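PDB 6K9Z: galactose-1-phosphate uridylyltransferase from Pyrobaculum aerophilum str. IM2, which probably transfers uridylyl groups between UDP-glucose and hexose 1-phosphates as a zinc-containing member of the type 1 galactose-1-phosphate uridylyltransferase family. Local coordinates for residues M1-P7 / Y68-A73; T9-I13 / V148-R154; V176-R182 / K191-F196; A241-P246 / G271-P275. The protein carries 1 engineered substitution. All coordinates share one frame; numbering follows the deposited sequence.

Overall arrangement
Contacts 1 and 2 adjoin one another, their centres about 11 Å apart, and share the small antiparallel sheet in which strand 2-5 lies between 12-15 and 70-71; contact 1 pairs two of its strands, and contact 2 sets the Tyr12 ring against the lead-in to helix 151-167. Contacts 3 and 4, with centres about 21 Å apart, lie beside the large beta-sheet, at strand 190-193 and at the loops flanking 247-252 and 266-271. Both are mostly buried, contacts 1 and 2 only partly. Chemistry follows place: backbone bonds and waters in contact 1, ring packing in contact 2, a gripped lysine in contact 3, tyrosine packing between loops in contact 4. Contacts 1, 2 and 3 also reach the second subunit.

Contact 1 of 4, residues M1-P7 / Y68-A73; sequences MEIRKDP and YEVIPA
Ile3 and Ile71 meet through CB of Ile3 and CG1 of Ile71, 3.6 Å apart. Ile71 brings CG1 there by placing it between its backbone N and carbonyl carbon (chi1 64°). On the same flank, CG1 of Ile3 reaches CB of Ala73 at 4.1 Å, and the methyl CE of Met1 touches that CB as well. Ile3 and Ile71 pair the central strand 2-5 with the outer strand 70-71 of a three-stranded antiparallel sheet. Theirs is a hydrogen-bonded pair: Ile3 N to Ile71 O and Ile71 N to Ile3 O are each 2.9 Å, at 165° and 166°. One water joins Met1 O to Ala73 N and another Lys5 O to Glu69 N. On the other face, CG of Glu2 packs on CG1 of Val70. Glu2 OE2 accepts NE and NH2 of Arg4 from one side of its carboxylate plane, and Glu2 OE1 hydrogen-bonds Thr63 OG1. At the outer edge, the Lys5 and Glu69 side chains run alongside, NZ to OE2 a long salt bridge of 3.8 Å.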
loop_
_atom_site.group_PDB
_atom_site.type_symbol
_atom_site.label_atom_id
_atom_site.label_comp_id
_atom_site.label_asym_id
_atom_site.label_seq_id
_atom_site.Cartn_x
_atom_site.Cartn_y
_atom_site.Cartn_z
ATOM N N MET A 1 -16.651 -14.004 9.729
ATOM C CA MET A 1 -15.730 -14.069 8.562
ATOM C C MET A 1 -16.479 -13.617 7.305
ATOM O O MET A 1 -17.479 -14.257 6.951
ATOM C CB MET A 1 -15.211 -15.491 8.348
ATOM C CG MET A 1 -14.344 -15.627 7.115
ATOM S SD MET A 1 -14.434 -17.291 6.435
ATOM C CE MET A 1 -12.938 -17.344 5.453
ATOM N N GLU A 2 -16.016 -12.537 6.675
ATOM C CA GLU A 2 -16.695 -11.997 5.470
ATOM C C GLU A 2 -15.775 -11.030 4.718
ATOM O O GLU A 2 -14.680 -10.720 5.216
ATOM C CB GLU A 2 -17.958 -11.244 5.878
ATOM C CG GLU A 2 -17.664 -9.974 6.652
ATOM C CD GLU A 2 -17.783 -10.126 8.156
ATOM O OE1 GLU A 2 -18.588 -10.959 8.596
ATOM O OE2 GLU A 2 -17.067 -9.414 8.877
ATOM N N ILE A 3 -16.208 -10.599 3.535
ATOM C CA ILE A 3 -15.436 -9.576 2.775
ATOM C C ILE A 3 -16.184 -8.247 2.910
ATOM O O ILE A 3 -17.313 -8.155 2.395
ATOM C CB ILE A 3 -15.248 -9.980 1.299
ATOM C CG1 ILE A 3 -14.445 -11.275 1.162
ATOM C CG2 ILE A 3 -14.615 -8.841 0.515
ATOM C CD1 ILE A 3 -14.217 -11.714 -0.265
ATOM N N ARG A 4 -15.601 -7.289 3.637
ATOM C CA ARG A 4 -16.218 -5.955 3.775
ATOM C C ARG A 4 -15.716 -5.040 2.674
ATOM O O ARG A 4 -14.618 -5.253 2.131
ATOM C CB ARG A 4 -15.968 -5.414 5.191
ATOM C CG ARG A 4 -16.395 -6.341 6.311
ATOM C CD ARG A 4 -16.268 -5.661 7.648
ATOM N NE ARG A 4 -16.682 -6.528 8.700
ATOM C CZ ARG A 4 -16.841 -6.168 9.961
ATOM N NH1 ARG A 4 -16.662 -4.905 10.330
ATOM N NH2 ARG A 4 -17.209 -7.062 10.855
ATOM N N LYS A 5 -16.497 -4.013 2.336
ATOM C CA LYS A 5 -16.108 -3.068 1.273
ATOM C C LYS A 5 -16.044 -1.657 1.848
ATOM O O LYS A 5 -16.947 -1.243 2.571
ATOM C CB LYS A 5 -17.051 -3.184 0.085
ATOM C CG LYS A 5 -16.699 -2.333 -1.089
ATOM C CD LYS A 5 -17.625 -2.673 -2.217
ATOM C CE LYS A 5 -17.587 -1.670 -3.328
ATOM N NZ LYS A 5 -18.366 -2.185 -4.468
ATOM N N ASP A 6 -14.936 -0.990 1.559
ATOM C CA ASP A 6 -14.740 0.440 1.924
ATOM C C ASP A 6 -15.662 1.262 1.026
ATOM O O ASP A 6 -15.559 1.215 -0.188
ATOM C CB ASP A 6 -13.263 0.816 1.799
ATOM C CG ASP A 6 -12.956 2.243 2.196
ATOM O OD1 ASP A 6 -13.755 3.123 1.842
ATOM O OD2 ASP A 6 -11.918 2.425 2.883
ATOM N N PRO A 7 -16.624 2.005 1.577
ATOM C CA PRO A 7 -17.586 2.705 0.724
ATOM C C PRO A 7 -17.020 3.992 0.101
ATOM O O PRO A 7 -17.665 4.553 -0.748
ATOM C CB PRO A 7 -18.721 2.954 1.696
ATOM C CG PRO A 7 -18.010 3.198 3.021
ATOM C CD PRO A 7 -16.878 2.180 3.012
ATOM N N TYR A 68 -23.402 -0.378 4.652
ATOM C CA TYR A 68 -22.160 -1.044 4.177
ATOM C C TYR A 68 -22.471 -2.291 3.368
ATOM O O TYR A 68 -23.478 -3.013 3.698
ATOM C CB TYR A 68 -21.237 -1.429 5.335
ATOM C CG TYR A 68 -20.845 -0.248 6.176
ATOM C CD1 TYR A 68 -20.108 0.806 5.666
ATOM C CD2 TYR A 68 -21.312 -0.139 7.475
ATOM C CE1 TYR A 68 -19.801 1.924 6.436
ATOM C CE2 TYR A 68 -21.013 0.960 8.250
ATOM C CZ TYR A 68 -20.242 1.988 7.744
ATOM O OH TYR A 68 -19.980 3.057 8.545
ATOM N N GLU A 69 -21.624 -2.560 2.372
ATOM C CA GLU A 69 -21.741 -3.783 1.547
ATOM C C GLU A 69 -20.848 -4.864 2.135
ATOM O O GLU A 69 -19.649 -4.597 2.364
ATOM C CB GLU A 69 -21.348 -3.522 0.100
ATOM C CG GLU A 69 -22.327 -2.576 -0.586
ATOM C CD GLU A 69 -21.919 -2.320 -2.028
ATOM O OE1 GLU A 69 -22.151 -3.220 -2.884
ATOM O OE2 GLU A 69 -21.269 -1.280 -2.268
ATOM N N VAL A 70 -21.403 -6.054 2.336
ATOM C CA VAL A 70 -20.596 -7.211 2.815
ATOM C C VAL A 70 -20.910 -8.387 1.888
ATOM O O VAL A 70 -22.075 -8.524 1.484
ATOM C CB VAL A 70 -20.869 -7.531 4.295
ATOM C CG1 VAL A 70 -19.999 -8.673 4.789
ATOM C CG2 VAL A 70 -20.662 -6.300 5.160
ATOM N N ILE A 71 -19.898 -9.169 1.525
ATOM C CA ILE A 71 -20.139 -10.330 0.622
ATOM C C ILE A 71 -19.500 -11.575 1.239
ATOM O O ILE A 71 -18.521 -11.438 1.995
ATOM C CB ILE A 71 -19.623 -10.054 -0.803
ATOM C CG1 ILE A 71 -18.106 -9.877 -0.842
ATOM C CG2 ILE A 71 -20.342 -8.868 -1.425
ATOM C CD1 ILE A 71 -17.526 -10.000 -2.228
ATOM N N PRO A 72 -20.037 -12.747 0.905
ATOM C CA PRO A 72 -19.496 -13.984 1.457
ATOM C C PRO A 72 -18.034 -14.168 1.023
ATOM O O PRO A 72 -17.707 -13.886 -0.106
ATOM C CB PRO A 72 -20.388 -15.085 0.867
ATOM C CG PRO A 72 -21.704 -14.392 0.657
ATOM C CD PRO A 72 -21.303 -13.001 0.214
ATOM N N ALA A 73 -17.208 -14.615 1.965
ATOM C CA ALA A 73 -15.764 -14.902 1.769
ATOM C C ALA A 73 -15.630 -16.249 1.073
ATOM O O ALA A 73 -14.974 -17.187 1.575
ATOM C CB ALA A 73 -15.053 -14.860 3.077
HETATM O O HOH W 1 -18.665 -14.954 4.587
HETATM O O HOH W 2 -19.517 -0.618 2.037
#

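Contact 2 of 4, residues T9-I13 / V148-R154; sequences TGEYI and VVPPRVR
The start of helix 151-167, with Pro150 at its N-cap, packs here against Tyr12 at the beginning of strand 12-15. Val148, in the lead-in to the helix, faces the ring: its CG1 lies 3.8 Å from the Tyr12 centroid and 21° off the normal, a CH-pi contact, while its CB is 3.6 Å from CE2 of Tyr12. Gly10 O stands over the opposite face of the ring, 3.9 Å above its plane. Pro151 adds its CG, 3.7 Å from CA of Glu11 and 3.9 Å from CD2 of Tyr12. Across the dimer interface, Glu11 is salt-bridged to Arg152 of the second subunit. Arg154 bends at chi3 (-76°), which brings its guanidinium to the ring edge with the two planes 59° apart. Although NH2 of Arg154 comes within 3.1 Å of Tyr12 OH, the angle is too poor for a hydrogen bond, which implies that Tyr12 is held by CH-pi contact with Val148 and by apolar packing against Pro151 of the first helical turn.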
loop_
_atom_site.group_PDB
_atom_site.type_symbol
_atom_site.label_atom_id
_atom_site.label_comp_id
_atom_site.label_asym_id
_atom_site.label_seq_id
_atom_site.Cartn_x
_atom_site.Cartn_y
_atom_site.Cartn_z
ATOM N N THR A 9 -13.552 3.904 -1.126
ATOM C CA THR A 9 -12.513 3.499 -2.087
ATOM C C THR A 9 -12.941 2.284 -2.918
ATOM O O THR A 9 -12.317 2.050 -3.930
ATOM C CB THR A 9 -11.203 3.209 -1.350
ATOM O OG1 THR A 9 -11.388 2.053 -0.553
ATOM C CG2 THR A 9 -10.764 4.325 -0.423
ATOM N N GLY A 10 -13.922 1.526 -2.490
ATOM C CA GLY A 10 -14.229 0.232 -3.140
ATOM C C GLY A 10 -13.232 -0.839 -2.768
ATOM O O GLY A 10 -13.253 -1.959 -3.352
ATOM N N GLU A 11 -12.305 -0.580 -1.850
ATOM C CA GLU A 11 -11.382 -1.657 -1.489
ATOM C C GLU A 11 -12.123 -2.710 -0.673
ATOM O O GLU A 11 -13.043 -2.386 0.073
ATOM C CB GLU A 11 -10.189 -1.097 -0.727
ATOM C CG GLU A 11 -9.362 -0.211 -1.623
ATOM C CD GLU A 11 -8.410 0.700 -0.862
ATOM O OE1 GLU A 11 -8.856 1.308 0.113
ATOM O OE2 GLU A 11 -7.268 0.827 -1.304
ATOM N N TYR A 12 -11.632 -3.942 -0.748
ATOM C CA TYR A 12 -12.178 -5.076 0.011
ATOM C C TYR A 12 -11.291 -5.401 1.174
ATOM O O TYR A 12 -10.074 -5.410 1.061
ATOM C CB TYR A 12 -12.315 -6.312 -0.887
ATOM C CG TYR A 12 -13.276 -6.090 -2.017
ATOM C CD1 TYR A 12 -14.651 -5.942 -1.837
ATOM C CD2 TYR A 12 -12.776 -5.982 -3.283
ATOM C CE1 TYR A 12 -15.494 -5.681 -2.900
ATOM C CE2 TYR A 12 -13.604 -5.795 -4.371
ATOM C CZ TYR A 12 -14.956 -5.612 -4.172
ATOM O OH TYR A 12 -15.608 -5.414 -5.330
ATOM N N ILE A 13 -11.913 -5.765 2.296
ATOM C CA ILE A 13 -11.185 -6.297 3.461
ATOM C C ILE A 13 -11.691 -7.726 3.708
ATOM O O ILE A 13 -12.905 -7.914 3.971
ATOM C CB ILE A 13 -11.351 -5.391 4.698
ATOM C CG1 ILE A 13 -11.082 -3.916 4.330
ATOM C CG2 ILE A 13 -10.456 -5.850 5.832
ATOM C CD1 ILE A 13 -12.308 -3.145 3.877
ATOM N N VAL A 148 -14.249 -11.597 -5.970
ATOM C CA VAL A 148 -14.152 -10.164 -6.346
ATOM C C VAL A 148 -12.858 -10.015 -7.116
ATOM O O VAL A 148 -11.913 -10.828 -6.936
ATOM C CB VAL A 148 -14.162 -9.229 -5.116
ATOM C CG1 VAL A 148 -15.514 -9.152 -4.452
ATOM C CG2 VAL A 148 -13.102 -9.619 -4.135
ATOM N N VAL A 149 -12.788 -8.990 -7.930
ATOM C CA VAL A 149 -11.535 -8.597 -8.610
ATOM C C VAL A 149 -10.751 -7.716 -7.652
ATOM O O VAL A 149 -11.279 -6.761 -7.065
ATOM C CB VAL A 149 -11.809 -7.867 -9.926
ATOM C CG1 VAL A 149 -10.530 -7.386 -10.568
ATOM C CG2 VAL A 149 -12.608 -8.736 -10.874
ATOM N N PRO A 150 -9.487 -8.027 -7.411
ATOM C CA PRO A 150 -8.684 -7.145 -6.559
ATOM C C PRO A 150 -8.696 -5.683 -7.011
ATOM O O PRO A 150 -8.562 -5.407 -8.218
ATOM C CB PRO A 150 -7.300 -7.733 -6.726
ATOM C CG PRO A 150 -7.529 -9.205 -7.010
ATOM C CD PRO A 150 -8.765 -9.213 -7.897
ATOM N N PRO A 151 -8.903 -4.702 -6.090
ATOM C CA PRO A 151 -9.078 -3.308 -6.501
ATOM C C PRO A 151 -7.964 -2.749 -7.398
ATOM O O PRO A 151 -8.301 -2.020 -8.330
ATOM C CB PRO A 151 -9.214 -2.530 -5.179
ATOM C CG PRO A 151 -9.890 -3.562 -4.287
ATOM C CD PRO A 151 -9.223 -4.878 -4.654
ATOM N N ARG A 152 -6.705 -3.115 -7.161
ATOM C CA ARG A 152 -5.605 -2.538 -7.973
ATOM C C ARG A 152 -5.733 -3.050 -9.412
ATOM O O ARG A 152 -5.570 -2.287 -10.349
ATOM C CB ARG A 152 -4.241 -2.886 -7.386
ATOM C CG ARG A 152 -3.074 -2.413 -8.256
ATOM C CD ARG A 152 -1.667 -2.468 -7.654
ATOM N NE ARG A 152 -1.679 -1.505 -6.608
ATOM C CZ ARG A 152 -1.521 -0.220 -6.779
ATOM N NH1 ARG A 152 -1.192 0.264 -7.948
ATOM N NH2 ARG A 152 -1.619 0.586 -5.738
ATOM N N VAL A 153 -6.118 -4.317 -9.554
ATOM C CA VAL A 153 -6.299 -4.918 -10.903
ATOM C C VAL A 153 -7.561 -4.345 -11.532
ATOM O O VAL A 153 -7.489 -4.024 -12.721
ATOM C CB VAL A 153 -6.292 -6.462 -10.870
ATOM C CG1 VAL A 153 -6.574 -7.028 -12.276
ATOM C CG2 VAL A 153 -4.952 -6.953 -10.297
ATOM N N ARG A 154 -8.633 -4.115 -10.770
ATOM C CA ARG A 154 -9.849 -3.472 -11.306
ATOM C C ARG A 154 -9.458 -2.118 -11.906
ATOM O O ARG A 154 -9.981 -1.790 -12.977
ATOM C CB ARG A 154 -10.932 -3.267 -10.253
ATOM C CG ARG A 154 -12.230 -2.654 -10.784
ATOM C CD ARG A 154 -13.324 -2.607 -9.728
ATOM N NE ARG A 154 -14.012 -3.894 -9.402
ATOM C CZ ARG A 154 -13.725 -4.742 -8.351
ATOM N NH1 ARG A 154 -12.701 -4.513 -7.538
ATOM N NH2 ARG A 154 -14.479 -5.830 -8.138
#

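Contact 3 of 4, residues V176-R182 / K191-F196; sequences VEKEEKR and KAFVPF
The ammonium NZ of Lys191 is gripped by three oxygens: Glu179 O at 2.7 Å, Val176 O at 2.8 Å, and, weakly, OE2 of Glu180 in a salt bridge. An extended chain beyond CG carries NZ to the end of helix 171-178, where it meets Val176 O nearly end-on (C=O...N 162°) and lies in the carbonyl plane of Glu179. This charge would be expected to offset the negative pole of the helix C-terminus. Glu179 lays its bent side chain on Phe193: CG sits 3.5 Å from the ring centroid, a CH-pi contact, and the carboxylate stacks with its plane 15° from the ring's. Glu179 OE1 receives NH2 of Arg182 on the syn side at 2.9 Å, and a water links the same oxygen to Phe196 N. Arg182 O accepts Val194 N at 3.0 Å, and the guanidinium of Arg182 lies with one face against CA of Phe196. NH1 of Arg182 forms salt bridges to Glu299 of the same chain and to Glu65 of the second subunit. The contact ties the end of helix 171-178 and the following loop to strand 190-193, which lies between strands 183-186 and 202-208, with helix 298-309 packed on Val194 and Arg182.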
loop_
_atom_site.group_PDB
_atom_site.type_symbol
_atom_site.label_atom_id
_atom_site.label_comp_id
_atom_site.label_asym_id
_atom_site.label_seq_id
_atom_site.Cartn_x
_atom_site.Cartn_y
_atom_site.Cartn_z
ATOM N N VAL A 176 5.153 -2.410 -24.105
ATOM C CA VAL A 176 6.140 -3.513 -24.221
ATOM C C VAL A 176 6.978 -3.277 -25.484
ATOM O O VAL A 176 8.189 -3.460 -25.402
ATOM C CB VAL A 176 5.418 -4.875 -24.242
ATOM C CG1 VAL A 176 6.358 -6.004 -24.616
ATOM C CG2 VAL A 176 4.719 -5.151 -22.917
ATOM N N GLU A 177 6.365 -2.835 -26.587
ATOM C CA GLU A 177 7.084 -2.651 -27.881
ATOM C C GLU A 177 8.129 -1.544 -27.692
ATOM O O GLU A 177 9.212 -1.700 -28.284
ATOM C CB GLU A 177 6.126 -2.401 -29.050
ATOM C CG GLU A 177 6.826 -1.936 -30.325
ATOM C CD GLU A 177 7.813 -2.917 -30.961
ATOM O OE1 GLU A 177 7.893 -4.085 -30.492
ATOM O OE2 GLU A 177 8.522 -2.536 -31.914
ATOM N N LYS A 178 7.754 -0.439 -27.042
ATOM C CA LYS A 178 8.611 0.762 -26.831
ATOM C C LYS A 178 9.798 0.537 -25.883
ATOM O O LYS A 178 10.849 1.162 -26.108
ATOM C CB LYS A 178 7.765 1.950 -26.364
ATOM C CG LYS A 178 6.797 2.508 -27.396
ATOM C CD LYS A 178 6.330 3.909 -27.077
ATOM C CE LYS A 178 5.426 4.492 -28.142
ATOM N NZ LYS A 178 6.171 4.787 -29.388
ATOM N N GLU A 179 9.635 -0.282 -24.842
ATOM C CA GLU A 179 10.701 -0.384 -23.809
ATOM C C GLU A 179 12.045 -0.812 -24.409
ATOM O O GLU A 179 12.097 -1.862 -25.055
ATOM C CB GLU A 179 10.256 -1.331 -22.695
ATOM C CG GLU A 179 9.180 -0.731 -21.814
ATOM C CD GLU A 179 9.653 0.464 -21.007
ATOM O OE1 GLU A 179 8.858 1.393 -20.802
ATOM O OE2 GLU A 179 10.817 0.457 -20.589
ATOM N N GLU A 180 13.061 0.030 -24.205
ATOM C CA GLU A 180 14.460 -0.243 -24.628
ATOM C C GLU A 180 15.428 0.249 -23.543
ATOM O O GLU A 180 16.216 -0.561 -23.042
ATOM C CB GLU A 180 14.743 0.360 -26.004
ATOM C CG GLU A 180 14.146 -0.451 -27.139
ATOM C CD GLU A 180 14.521 -1.924 -27.153
ATOM O OE1 GLU A 180 15.655 -2.250 -26.757
ATOM O OE2 GLU A 180 13.680 -2.738 -27.568
ATOM N N LYS A 181 15.333 1.535 -23.195
ATOM C CA LYS A 181 16.241 2.199 -22.220
ATOM C C LYS A 181 16.148 1.544 -20.838
ATOM O O LYS A 181 17.189 1.419 -20.177
ATOM C CB LYS A 181 15.883 3.684 -22.105
ATOM C CG LYS A 181 16.842 4.523 -21.274
ATOM C CD LYS A 181 16.312 5.903 -20.951
ATOM C CE LYS A 181 15.369 6.456 -21.996
ATOM N NZ LYS A 181 15.742 7.833 -22.399
ATOM N N ARG A 182 14.940 1.171 -20.417
ATOM C CA ARG A 182 14.745 0.559 -19.076
ATOM C C ARG A 182 14.652 -0.967 -19.180
ATOM O O ARG A 182 14.279 -1.590 -18.174
ATOM C CB ARG A 182 13.518 1.164 -18.387
ATOM C CG ARG A 182 13.759 2.550 -17.807
ATOM C CD ARG A 182 12.489 3.175 -17.264
ATOM N NE ARG A 182 11.432 3.094 -18.253
ATOM C CZ ARG A 182 11.140 4.049 -19.121
ATOM N NH1 ARG A 182 11.813 5.185 -19.110
ATOM N NH2 ARG A 182 10.164 3.867 -19.989
ATOM N N LYS A 191 9.725 -9.743 -22.008
ATOM C CA LYS A 191 10.530 -8.545 -21.748
ATOM C C LYS A 191 10.349 -8.193 -20.265
ATOM O O LYS A 191 9.188 -8.107 -19.793
ATOM C CB LYS A 191 9.990 -7.362 -22.554
ATOM C CG LYS A 191 10.446 -7.259 -23.955
ATOM C CD LYS A 191 10.376 -5.736 -24.363
ATOM C CE LYS A 191 11.003 -5.483 -25.686
ATOM N NZ LYS A 191 10.872 -4.064 -26.070
ATOM N N ALA A 192 11.450 -7.942 -19.586
ATOM C CA ALA A 192 11.495 -7.436 -18.203
ATOM C C ALA A 192 12.108 -6.032 -18.220
ATOM O O ALA A 192 13.192 -5.871 -18.773
ATOM C CB ALA A 192 12.376 -8.377 -17.425
ATOM N N PHE A 193 11.413 -5.045 -17.689
ATOM C CA PHE A 193 11.829 -3.626 -17.770
ATOM C C PHE A 193 11.416 -2.949 -16.474
ATOM O O PHE A 193 10.452 -3.374 -15.813
ATOM C CB PHE A 193 11.276 -2.941 -19.030
ATOM C CG PHE A 193 9.771 -2.930 -19.115
ATOM C CD1 PHE A 193 9.040 -1.906 -18.547
ATOM C CD2 PHE A 193 9.080 -3.970 -19.732
ATOM C CE1 PHE A 193 7.662 -1.892 -18.625
ATOM C CE2 PHE A 193 7.692 -3.967 -19.759
ATOM C CZ PHE A 193 6.991 -2.906 -19.242
ATOM N N VAL A 194 12.114 -1.872 -16.139
ATOM C CA VAL A 194 11.654 -0.960 -15.078
ATOM C C VAL A 194 10.609 -0.061 -15.726
ATOM O O VAL A 194 10.899 0.619 -16.724
ATOM C CB VAL A 194 12.804 -0.163 -14.456
ATOM C CG1 VAL A 194 12.252 0.807 -13.448
ATOM C CG2 VAL A 194 13.828 -1.092 -13.809
ATOM N N PRO A 195 9.343 -0.038 -15.277
ATOM C CA PRO A 195 8.393 0.866 -15.912
ATOM C C PRO A 195 8.725 2.344 -15.666
ATOM O O PRO A 195 9.314 2.686 -14.619
ATOM C CB PRO A 195 7.065 0.544 -15.227
ATOM C CG PRO A 195 7.429 -0.168 -13.956
ATOM C CD PRO A 195 8.744 -0.865 -14.227
ATOM N N PHE A 196 8.331 3.197 -16.606
ATOM C CA PHE A 196 8.440 4.677 -16.461
ATOM C C PHE A 196 7.810 5.123 -15.142
ATOM O O PHE A 196 8.319 6.003 -14.447
ATOM C CB PHE A 196 7.779 5.394 -17.628
ATOM C CG PHE A 196 7.991 6.886 -17.597
ATOM C CD1 PHE A 196 9.178 7.437 -18.033
ATOM C CD2 PHE A 196 6.988 7.743 -17.188
ATOM C CE1 PHE A 196 9.393 8.800 -18.000
ATOM C CE2 PHE A 196 7.195 9.121 -17.180
ATOM C CZ PHE A 196 8.387 9.644 -17.634
HETATM O O HOH W 3 7.189 1.846 -18.821
#

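Contact 4 of 4, residues A241-P246 / G271-P275; sequences AGIPMP and GMYRP
CD of Pro246 lies over one face of the Tyr273 ring, 3.5 Å from the ring centroid and 17° off the normal, a CH-pi contact. The tyrosine belongs to the loop that leaves strand 266-271, and the proline to the loop that leads from helix 220-240 into strand 247-252; these two strands are antiparallel neighbours in the large sheet, so the contact joins the loops at their adjoining ends. Around the ring, CG1 of Ile243 comes to the edge, 3.8 Å from CE2 of Tyr273, CB of Ala241 also lies near the ring plane, and Pro244 O approaches CE2 of Tyr273 obliquely at 3.4 Å. Met245 runs past the tyrosine in the reverse direction, its CG 3.8 Å from CB of Tyr273. The first torsion of Met245, with CG trans to the backbone N (chi1 -169°), takes the chain toward residues 271-273, and the bend at chi3 lets CE approach Tyr273 CB. The tyrosine OH bonds Glu131, while the backbone just before the residue is held by Met272 N to Pro246 O, 2.9 Å and 157°. Further out, a backbone bond links Gly271 and His202, Met272 packs on Trp200, and Met245 touches Val240 of helix 220-240. Tyr273 N is buried with no polar partner in the model. At Gly271, which has no side chain, the sulfur SD of Met245 lies 3.5 Å from CA.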
loop_
_atom_site.group_PDB
_atom_site.type_symbol
_atom_site.label_atom_id
_atom_site.label_comp_id
_atom_site.label_asym_id
_atom_site.label_seq_id
_atom_site.Cartn_x
_atom_site.Cartn_y
_atom_site.Cartn_z
ATOM N N ALA A 241 22.071 -5.009 -4.803
ATOM C CA ALA A 241 22.419 -4.234 -3.578
ATOM C C ALA A 241 23.544 -4.919 -2.765
ATOM O O ALA A 241 23.914 -4.367 -1.762
ATOM C CB ALA A 241 21.163 -3.962 -2.763
ATOM N N GLY A 242 24.100 -6.061 -3.149
ATOM C CA GLY A 242 25.231 -6.648 -2.397
ATOM C C GLY A 242 24.794 -7.762 -1.450
ATOM O O GLY A 242 25.630 -8.641 -1.163
ATOM N N ILE A 243 23.540 -7.740 -0.967
ATOM C CA ILE A 243 22.929 -8.806 -0.114
ATOM C C ILE A 243 21.559 -9.124 -0.698
ATOM O O ILE A 243 20.946 -8.233 -1.282
ATOM C CB ILE A 243 22.809 -8.355 1.355
ATOM C CG1 ILE A 243 22.050 -7.026 1.481
ATOM C CG2 ILE A 243 24.180 -8.304 2.045
ATOM C CD1 ILE A 243 22.110 -6.390 2.851
ATOM N N PRO A 244 20.980 -10.322 -0.471
ATOM C CA PRO A 244 19.627 -10.604 -0.946
ATOM C C PRO A 244 18.670 -9.506 -0.488
ATOM O O PRO A 244 18.795 -8.978 0.591
ATOM C CB PRO A 244 19.259 -11.952 -0.340
ATOM C CG PRO A 244 20.630 -12.560 -0.068
ATOM C CD PRO A 244 21.471 -11.393 0.404
ATOM N N MET A 245 17.752 -9.172 -1.383
ATOM C CA MET A 245 16.751 -8.098 -1.216
ATOM C C MET A 245 15.387 -8.739 -0.962
ATOM O O MET A 245 14.940 -9.618 -1.714
ATOM C CB MET A 245 16.666 -7.306 -2.523
ATOM C CG MET A 245 15.917 -6.093 -2.385
ATOM S SD MET A 245 15.737 -5.202 -3.913
ATOM C CE MET A 245 17.431 -4.834 -4.356
ATOM N N PRO A 246 14.653 -8.278 0.056
ATOM C CA PRO A 246 13.261 -8.686 0.195
ATOM C C PRO A 246 12.493 -8.136 -0.998
ATOM O O PRO A 246 12.753 -7.012 -1.514
ATOM C CB PRO A 246 12.799 -8.069 1.518
ATOM C CG PRO A 246 13.789 -6.926 1.736
ATOM C CD PRO A 246 15.090 -7.336 1.088
ATOM N N GLY A 271 11.174 -4.879 -5.474
ATOM C CA GLY A 271 12.347 -5.033 -4.603
ATOM C C GLY A 271 12.392 -3.917 -3.609
ATOM O O GLY A 271 12.294 -2.722 -4.036
ATOM N N MET A 272 12.511 -4.250 -2.325
ATOM C CA MET A 272 12.134 -3.274 -1.271
ATOM C C MET A 272 13.376 -2.647 -0.631
ATOM O O MET A 272 13.221 -1.913 0.328
ATOM C CB MET A 272 11.185 -3.885 -0.239
ATOM C CG MET A 272 9.866 -4.341 -0.853
ATOM S SD MET A 272 8.997 -2.897 -1.577
ATOM C CE MET A 272 8.345 -2.183 -0.081
ATOM N N TYR A 273 14.584 -2.847 -1.162
ATOM C CA TYR A 273 15.777 -2.084 -0.701
ATOM C C TYR A 273 15.970 -0.875 -1.618
ATOM O O TYR A 273 15.920 -1.030 -2.819
ATOM C CB TYR A 273 17.047 -2.925 -0.694
ATOM C CG TYR A 273 17.222 -3.899 0.448
ATOM C CD1 TYR A 273 16.452 -3.849 1.597
ATOM C CD2 TYR A 273 18.254 -4.813 0.421
ATOM C CE1 TYR A 273 16.667 -4.728 2.656
ATOM C CE2 TYR A 273 18.491 -5.696 1.462
ATOM C CZ TYR A 273 17.693 -5.661 2.581
ATOM O OH TYR A 273 17.915 -6.505 3.623
ATOM N N ARG A 274 16.346 0.295 -0.987
ATOM C CA ARG A 274 16.802 1.447 -1.801
ATOM C C ARG A 274 18.155 1.043 -2.427
ATOM O O ARG A 274 18.809 0.066 -1.984
ATOM C CB ARG A 274 16.915 2.738 -0.969
ATOM C CG ARG A 274 15.584 3.282 -0.463
ATOM C CD ARG A 274 15.765 4.533 0.396
ATOM N NE ARG A 274 14.460 5.037 0.842
ATOM C CZ ARG A 274 13.751 4.607 1.894
ATOM N NH1 ARG A 274 14.184 3.605 2.647
ATOM N NH2 ARG A 274 12.586 5.182 2.179
ATOM N N PRO A 275 18.776 1.726 -3.359
ATOM C CA PRO A 275 20.122 1.471 -3.876
ATOM C C PRO A 275 21.199 1.449 -2.779
ATOM O O PRO A 275 22.158 0.720 -2.936
ATOM C CB PRO A 275 20.318 2.607 -4.893
ATOM C CG PRO A 275 18.938 2.854 -5.412
ATOM C CD PRO A 275 18.075 2.760 -4.158
#